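Local coordinates for protein SsfS6 (PDB 4FZR) that is a GT-B-fold protein related to the erythromycin biosynthesis protein CIII family, built from two Rossmann-like domains, each with a parallel beta-sheet, at residues 301-306 against 322-327; 228-233 against 265-270. All blocks are in the same frame, centred on the assembly; numbering follows the deposited sequence.

Contact 1: residues 301-306 against 322-327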
# COMPACT_ATOMS: atom_id res chain seq x y z
N CYS A 301 -17.63 -11.37 12.52
CA CYS A 301 -18.97 -11.84 12.17
C CYS A 301 -19.02 -13.30 11.69
O CYS A 301 -17.99 -13.91 11.42
CB CYS A 301 -19.61 -10.92 11.12
SG CYS A 301 -18.62 -10.68 9.63
N ASP A 302 -20.24 -13.82 11.58
CA ASP A 302 -20.45 -15.25 11.35
C ASP A 302 -21.18 -15.53 10.03
O ASP A 302 -21.24 -16.68 9.59
CB ASP A 302 -21.25 -15.84 12.51
CG ASP A 302 -20.71 -15.40 13.86
OD1 ASP A 302 -19.87 -16.13 14.43
OD2 ASP A 302 -21.13 -14.33 14.35
N VAL A 303 -21.75 -14.50 9.42
CA VAL A 303 -22.40 -14.65 8.12
C VAL A 303 -22.22 -13.39 7.29
O VAL A 303 -22.28 -12.28 7.82
CB VAL A 303 -23.92 -14.90 8.27
CG1 VAL A 303 -24.50 -15.42 6.96
CG2 VAL A 303 -24.21 -15.87 9.40
N VAL A 304 -22.00 -13.55 5.99
CA VAL A 304 -21.99 -12.41 5.09
C VAL A 304 -22.98 -12.65 3.95
O VAL A 304 -22.97 -13.70 3.31
CB VAL A 304 -20.58 -12.12 4.51
CG1 VAL A 304 -20.63 -10.89 3.61
CG2 VAL A 304 -19.57 -11.92 5.62
N VAL A 305 -23.85 -11.67 3.72
CA VAL A 305 -24.78 -11.70 2.60
C VAL A 305 -24.32 -10.65 1.60
O VAL A 305 -24.07 -9.52 1.98
CB VAL A 305 -26.20 -11.37 3.07
CG1 VAL A 305 -27.17 -11.40 1.89
CG2 VAL A 305 -26.63 -12.34 4.16
N HIS A 306 -24.17 -11.01 0.32
CA HIS A 306 -23.61 -10.07 -0.64
C HIS A 306 -23.96 -10.34 -2.09
O HIS A 306 -24.61 -11.32 -2.43
CB HIS A 306 -22.09 -9.97 -0.47
CG HIS A 306 -21.37 -11.26 -0.73
ND1 HIS A 306 -20.73 -11.52 -1.92
CD2 HIS A 306 -21.19 -12.35 0.05
CE1 HIS A 306 -20.18 -12.73 -1.87
NE2 HIS A 306 -20.45 -13.25 -0.69
N PRO A 322 -18.90 -18.22 6.28
CA PRO A 322 -19.94 -18.67 5.34
C PRO A 322 -20.68 -17.51 4.68
O PRO A 322 -20.90 -16.48 5.32
CB PRO A 322 -20.89 -19.50 6.23
CG PRO A 322 -20.59 -19.09 7.63
CD PRO A 322 -19.14 -18.71 7.65
N GLN A 323 -21.06 -17.69 3.42
CA GLN A 323 -21.60 -16.60 2.63
C GLN A 323 -22.97 -16.92 2.05
O GLN A 323 -23.24 -18.05 1.65
CB GLN A 323 -20.67 -16.28 1.45
CG GLN A 323 -19.23 -16.72 1.64
CD GLN A 323 -18.37 -16.43 0.43
OE1 GLN A 323 -18.72 -15.60 -0.41
NE2 GLN A 323 -17.23 -17.11 0.33
N VAL A 324 -23.84 -15.91 2.02
CA VAL A 324 -25.04 -15.98 1.20
C VAL A 324 -24.81 -15.06 0.01
O VAL A 324 -24.74 -13.84 0.14
CB VAL A 324 -26.30 -15.54 1.96
CG1 VAL A 324 -27.52 -15.68 1.06
CG2 VAL A 324 -26.47 -16.37 3.24
N SER A 325 -24.66 -15.67 -1.16
CA SER A 325 -24.40 -14.93 -2.38
C SER A 325 -25.67 -14.77 -3.21
O SER A 325 -26.33 -15.76 -3.54
CB SER A 325 -23.32 -15.65 -3.21
OG SER A 325 -23.12 -15.01 -4.46
N VAL A 326 -26.01 -13.53 -3.53
CA VAL A 326 -27.11 -13.25 -4.45
C VAL A 326 -26.54 -12.62 -5.73
O VAL A 326 -26.60 -11.41 -5.92
CB VAL A 326 -28.21 -12.36 -3.81
CG1 VAL A 326 -27.63 -11.05 -3.27
CG2 VAL A 326 -29.34 -12.10 -4.80
N PRO A 327 -26.00 -13.47 -6.62
CA PRO A 327 -25.23 -13.02 -7.78
C PRO A 327 -26.03 -12.15 -8.74
O PRO A 327 -27.24 -12.32 -8.87
CB PRO A 327 -24.82 -14.34 -8.46
CG PRO A 327 -24.99 -15.39 -7.42
CD PRO A 327 -26.14 -14.93 -6.59

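Contact 2: residues 228-233 against 265-270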
# COMPACT_ATOMS: atom_id res chain seq x y z
N PRO A 228 -24.82 -13.88 17.25
CA PRO A 228 -24.50 -14.07 15.83
C PRO A 228 -24.52 -12.77 15.05
O PRO A 228 -25.51 -12.04 15.11
CB PRO A 228 -25.61 -15.00 15.35
CG PRO A 228 -26.00 -15.77 16.55
CD PRO A 228 -25.84 -14.84 17.72
N ARG A 229 -23.44 -12.48 14.32
CA ARG A 229 -23.34 -11.23 13.57
C ARG A 229 -23.35 -11.47 12.07
O ARG A 229 -22.72 -12.41 11.57
CB ARG A 229 -22.07 -10.48 13.97
CG ARG A 229 -21.99 -9.08 13.39
CD ARG A 229 -20.98 -8.22 14.12
NE ARG A 229 -21.08 -8.37 15.57
CZ ARG A 229 -20.23 -7.82 16.43
NH1 ARG A 229 -19.21 -7.09 16.00
NH2 ARG A 229 -20.39 -8.01 17.74
N LEU A 230 -24.07 -10.62 11.35
CA LEU A 230 -24.18 -10.75 9.90
C LEU A 230 -23.83 -9.44 9.21
O LEU A 230 -24.24 -8.36 9.65
CB LEU A 230 -25.59 -11.20 9.52
CG LEU A 230 -25.89 -11.46 8.03
CD1 LEU A 230 -27.03 -12.47 7.90
CD2 LEU A 230 -26.24 -10.16 7.31
N CYS A 231 -23.07 -9.54 8.13
CA CYS A 231 -22.65 -8.37 7.37
C CYS A 231 -23.30 -8.39 5.99
O CYS A 231 -23.38 -9.44 5.35
CB CYS A 231 -21.13 -8.32 7.27
SG CYS A 231 -20.52 -7.10 6.09
N LEU A 232 -23.76 -7.23 5.52
CA LEU A 232 -24.63 -7.19 4.34
C LEU A 232 -23.95 -6.68 3.05
O LEU A 232 -24.23 -7.20 1.96
CB LEU A 232 -25.87 -6.35 4.64
CG LEU A 232 -26.98 -6.38 3.59
CD1 LEU A 232 -27.15 -7.78 2.99
CD2 LEU A 232 -28.28 -5.91 4.21
N THR A 233 -23.09 -5.68 3.15
CA THR A 233 -22.41 -5.12 1.97
C THR A 233 -23.30 -5.07 0.73
O THR A 233 -23.20 -5.93 -0.15
CB THR A 233 -21.15 -5.91 1.61
OG1 THR A 233 -21.45 -7.31 1.60
CG2 THR A 233 -20.04 -5.63 2.60
N PHE A 265 -30.06 -12.26 14.24
CA PHE A 265 -28.78 -11.67 13.87
C PHE A 265 -28.66 -10.23 14.37
O PHE A 265 -29.66 -9.52 14.50
CB PHE A 265 -28.61 -11.66 12.34
CG PHE A 265 -28.37 -13.02 11.75
CD1 PHE A 265 -27.24 -13.75 12.08
CD2 PHE A 265 -29.25 -13.56 10.83
CE1 PHE A 265 -27.01 -15.00 11.53
CE2 PHE A 265 -29.03 -14.80 10.27
CZ PHE A 265 -27.91 -15.52 10.62
N GLU A 266 -27.43 -9.82 14.67
CA GLU A 266 -27.10 -8.41 14.78
C GLU A 266 -26.42 -8.01 13.47
O GLU A 266 -25.41 -8.59 13.09
CB GLU A 266 -26.18 -8.14 15.97
CG GLU A 266 -25.74 -6.69 16.07
CD GLU A 266 -24.58 -6.49 17.03
OE1 GLU A 266 -23.83 -7.45 17.28
OE2 GLU A 266 -24.42 -5.35 17.53
N VAL A 267 -26.99 -7.03 12.78
CA VAL A 267 -26.56 -6.72 11.42
C VAL A 267 -25.69 -5.47 11.32
O VAL A 267 -26.02 -4.42 11.87
CB VAL A 267 -27.79 -6.52 10.50
CG1 VAL A 267 -27.36 -5.97 9.14
CG2 VAL A 267 -28.53 -7.84 10.33
N VAL A 268 -24.57 -5.60 10.63
CA VAL A 268 -23.78 -4.43 10.24
C VAL A 268 -23.82 -4.33 8.72
O VAL A 268 -23.77 -5.34 8.02
CB VAL A 268 -22.32 -4.52 10.73
CG1 VAL A 268 -22.27 -4.66 12.25
CG2 VAL A 268 -21.59 -5.67 10.06
N VAL A 269 -23.94 -3.11 8.21
CA VAL A 269 -24.08 -2.91 6.77
C VAL A 269 -22.90 -2.11 6.23
O VAL A 269 -22.85 -0.89 6.36
CB VAL A 269 -25.40 -2.19 6.44
CG1 VAL A 269 -25.61 -2.13 4.94
CG2 VAL A 269 -26.58 -2.88 7.13
N ALA A 270 -21.96 -2.81 5.61
CA ALA A 270 -20.75 -2.19 5.08
C ALA A 270 -20.97 -1.69 3.65
O ALA A 270 -20.74 -2.42 2.69
CB ALA A 270 -19.58 -3.16 5.13

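Contact 1: residues 301-306 against 322-327
The H306 imidazole reaches over to the neighbouring strand, to the amide of Q323, two residues before its bridge partner S325. Its NE2 donates to OE1 at 2.9 Å, meeting a lone pair of the oxygen, which itself lies near the ring plane. Ring and amide planes are 30° apart, and the bond is somewhat bent at the hydrogen. CG of H306 sits between the backbone N and the carbonyl carbon (chi1 62°), which folds the ring over toward 322-327 instead of straight off the sheet. Q323 meets it with an extended chain, but its first torsion is unusual (chi1 -22°); its CB faces the ring edge, 3.7 Å from NE2. The amide's NE2 is weakly hydrogen-bonded to T313 O, and T312 and T313 of helix 310-318 also pack against H306. On the other face of the sheet V305 and V324 lie side by side and point the same way, with V305 CG2 3.9 Å from V324 CB, under V358, A361, C362 and I365 of helix 358-367. V324 turns both its backbone N and its O to strand 303-306, straddling V305: N donates to V304 O at 2.7 Å, and O receives H306 N at 2.9 Å. V304 N to P322 O and V326 N to H306 O extend the pairing at both ends, while P322 CG rests 3.2 Å from D302 O. The two strands run parallel, and together with helix 310-318 they form a beta-alpha-beta unit of the C-terminal Rossmann-like domain of the GT-B fold.

Contact 2: residues 228-233 against 265-270
The carbonyl oxygen of L230 is gripped by two groups from 265-270: V268 N donates to it at 2.9 Å, and V267 CA makes a CA-H...O contact at 3.3 Å. The carbonyl of V268 is met in the same way, by L232 N and by C231 CA. E266 N to P228 O and L230 N to E266 O complete the backbone pairing. R229 and E266 stand side by side on one face, each leaving the backbone with CG anti to N. R229 then bends at its third torsion (chi3 -44°), bringing the guanidinium alongside the carboxylate. The salt bridge, R229 NE to E266 OE1, is long at 3.4 Å, and NH2 lies at 3.5 Å from the same oxygen; the two flat groups are 81° apart, nearly perpendicular. These parallel neighbours, 229-231 and 266-269, belong to the six-stranded sheet of a Rossmann-like domain, and the chain between them includes helix 253-259, which packs on L232 and V269. On the opposite face from R229, L230 lays its CD1 methyl over the F265 ring in a CH-pi contact, 3.9 Å from the ring centroid and 14° off the normal. P228 CB approaches the same ring obliquely, 3.9 Å from CD1. Back on the face of R229, C231 CB touches V268 CG2 at 3.9 Å, the methyl being the branch that lies between the backbone N and the carbonyl carbon of V268. Farther along, T233 CG2 and A270 CB meet at 3.6 Å. Helix 294-297 covers this region, L294 packing on C231, T233 and A270, and I297 on V268.

Contacts 1 and 2 are successive strand pairings of one parallel sheet, with centres about 9 Å apart. Strands 229-231 and 303-306 join them, so the order across the sheet is 266-269, 229-231, 303-306, 323-325. Between the inner pair, V305 N lies 2.8 Å from C231 O and D302 N 2.9 Å from R229 O, both probable hydrogen bonds. D302 reinforces the seam from its side chain: OD2 accepts R229 N, while OD1 forms a salt bridge with R225. At the C-terminal ends of these strands H306 CB packs 3.4 Å from T233 OG1, and toward their beginnings V303 touches F265.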